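Local coordinates for protein enoyl-CoA hydratase (Thermus thermophilus, PDB 1WZ8) that probably hydrates the double bond of enoyl-CoA thioesters, as a hexameric member of the crotonase (enoyl-CoA hydratase/isomerase) family, at residues Ala57-Gly62 against Pro106-Val111. Residues are numbered along the deposited sequence; the frame is centred on the assembly and turned at random.
Sequences AVLLRG and PVVAAV
In Leu59, CG stands anti to the backbone N (chi1 175°) and chi2 of 57° turns CD1 over toward the neighbouring strand, where it meets Val108 CG1 at 4.0 Å and rests close to the Val108 carbonyl oxygen. Leu60, on the other face of the sheet, takes a different first torsion: CG lies anti to the carbonyl carbon (chi1 -62°), and CD1 reaches diagonally back to CG1 of Val107, 3.8 Å away. Val107 CG2 touches the CB of Val58 on that same face. Between these two layers of side chains the backbones pair as parallel strands, with Val58 beside Val107, Leu59 beside Val108 and Leu60 beside Ala109. In parallel pairs a residue bonds through N and O to the two flanking its partner: Val58 N donates to Pro106 O at 2.9 Å, and Val58 O accepts from Val108 N at 2.7 Å. Two residues further on, Leu60 N donates to Val108 O and Leu60 O accepts from Ala110 N, the latter nearly straight. The two strands are adjacent in the mixed sheet of the crotonase fold, and the chain between them is largely helical. Helix 195-207 packs on the face of Leu59 and Val108 through Leu200 and Leu206, while Trp46 of helix 36-49 meets Val58, Leu60 and Val107 on the other. Past the last direct bond, a water takes over: it accepts from Gly62 N and donates to Ala110 O at 2.7 Å. Arg61, extended along its whole length, directs its guanidinium beyond the pair to a salt bridge with Glu112 and a cation-pi contact with Tyr196.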
loop_
_atom_site.group_PDB
_atom_site.type_symbol
_atom_site.label_atom_id
_atom_site.label_comp_id
_atom_site.label_asym_id
_atom_site.label_seq_id
_atom_site.Cartn_x
_atom_site.Cartn_y
_atom_site.Cartn_z
ATOM N N ALA A 57 -15.020 0.179 -27.780
ATOM C CA ALA A 57 -13.661 0.708 -27.719
ATOM C C ALA A 57 -13.678 2.175 -28.126
ATOM O O ALA A 57 -14.470 2.578 -28.980
ATOM C CB ALA A 57 -12.733 -0.079 -28.644
ATOM N N VAL A 58 -12.817 2.969 -27.500
ATOM C CA VAL A 58 -12.717 4.389 -27.812
ATOM C C VAL A 58 -11.377 4.667 -28.486
ATOM O O VAL A 58 -10.335 4.161 -28.063
ATOM C CB VAL A 58 -12.839 5.249 -26.536
ATOM C CG1 VAL A 58 -12.501 6.706 -26.841
ATOM C CG2 VAL A 58 -14.259 5.145 -25.987
ATOM N N LEU A 59 -11.417 5.461 -29.550
ATOM C CA LEU A 59 -10.214 5.816 -30.288
ATOM C C LEU A 59 -10.036 7.325 -30.204
ATOM O O LEU A 59 -10.927 8.079 -30.585
ATOM C CB LEU A 59 -10.340 5.383 -31.753
ATOM C CG LEU A 59 -9.198 5.780 -32.697
ATOM C CD1 LEU A 59 -7.875 5.235 -32.168
ATOM C CD2 LEU A 59 -9.483 5.244 -34.100
ATOM N N LEU A 60 -8.886 7.758 -29.700
ATOM C CA LEU A 60 -8.605 9.182 -29.564
ATOM C C LEU A 60 -7.648 9.650 -30.644
ATOM O O LEU A 60 -6.644 8.992 -30.923
ATOM C CB LEU A 60 -7.994 9.470 -28.192
ATOM C CG LEU A 60 -8.871 9.154 -26.980
ATOM C CD1 LEU A 60 -8.061 9.354 -25.698
ATOM C CD2 LEU A 60 -10.108 10.052 -26.992
ATOM N N ARG A 61 -7.959 10.790 -31.251
ATOM C CA ARG A 61 -7.109 11.342 -32.296
ATOM C C ARG A 61 -7.251 12.854 -32.305
ATOM O O ARG A 61 -8.332 13.386 -32.049
ATOM C CB ARG A 61 -7.507 10.790 -33.669
ATOM C CG ARG A 61 -6.562 11.201 -34.790
ATOM C CD ARG A 61 -7.090 10.816 -36.173
ATOM N NE ARG A 61 -6.044 10.919 -37.192
ATOM C CZ ARG A 61 -6.218 10.635 -38.480
ATOM N NH1 ARG A 61 -7.403 10.231 -38.920
ATOM N NH2 ARG A 61 -5.206 10.746 -39.328
ATOM N N GLY A 62 -6.150 13.543 -32.585
ATOM C CA GLY A 62 -6.187 14.991 -32.646
ATOM C C GLY A 62 -6.447 15.373 -34.087
ATOM O O GLY A 62 -6.062 14.642 -34.998
ATOM N N PRO A 106 -11.961 -0.287 -23.455
ATOM C CA PRO A 106 -10.564 -0.019 -23.804
ATOM C C PRO A 106 -10.472 1.275 -24.598
ATOM O O PRO A 106 -11.337 1.562 -25.426
ATOM C CB PRO A 106 -10.177 -1.233 -24.647
ATOM C CG PRO A 106 -11.029 -2.327 -24.058
ATOM C CD PRO A 106 -12.365 -1.630 -23.906
ATOM N N VAL A 107 -9.425 2.047 -24.333
ATOM C CA VAL A 107 -9.199 3.318 -25.011
ATOM C C VAL A 107 -7.871 3.247 -25.750
ATOM O O VAL A 107 -6.855 2.863 -25.178
ATOM C CB VAL A 107 -9.154 4.488 -23.995
ATOM C CG1 VAL A 107 -8.853 5.805 -24.715
ATOM C CG2 VAL A 107 -10.473 4.574 -23.247
ATOM N N VAL A 108 -7.891 3.613 -27.027
ATOM C CA VAL A 108 -6.701 3.598 -27.859
ATOM C C VAL A 108 -6.401 5.025 -28.300
ATOM O O VAL A 108 -7.315 5.780 -28.623
ATOM C CB VAL A 108 -6.919 2.743 -29.133
ATOM C CG1 VAL A 108 -5.662 2.767 -30.001
ATOM C CG2 VAL A 108 -7.287 1.313 -28.750
ATOM N N ALA A 109 -5.126 5.394 -28.304
ATOM C CA ALA A 109 -4.737 6.731 -28.730
ATOM C C ALA A 109 -3.851 6.668 -29.968
ATOM O O ALA A 109 -2.864 5.935 -29.999
ATOM C CB ALA A 109 -4.005 7.451 -27.604
ATOM N N ALA A 110 -4.220 7.425 -30.998
ATOM C CA ALA A 110 -3.431 7.484 -32.228
ATOM C C ALA A 110 -2.577 8.729 -32.037
ATOM O O ALA A 110 -2.977 9.833 -32.404
ATOM C CB ALA A 110 -4.343 7.638 -33.441
ATOM N N VAL A 111 -1.400 8.543 -31.453
ATOM C CA VAL A 111 -0.506 9.655 -31.150
ATOM C C VAL A 111 0.355 10.068 -32.339
ATOM O O VAL A 111 1.426 9.514 -32.573
ATOM C CB VAL A 111 0.388 9.294 -29.953
ATOM C CG1 VAL A 111 1.027 10.543 -29.379
ATOM C CG2 VAL A 111 -0.447 8.574 -28.894
HETATM O O HOH W 1 -3.559 12.267 -33.497
#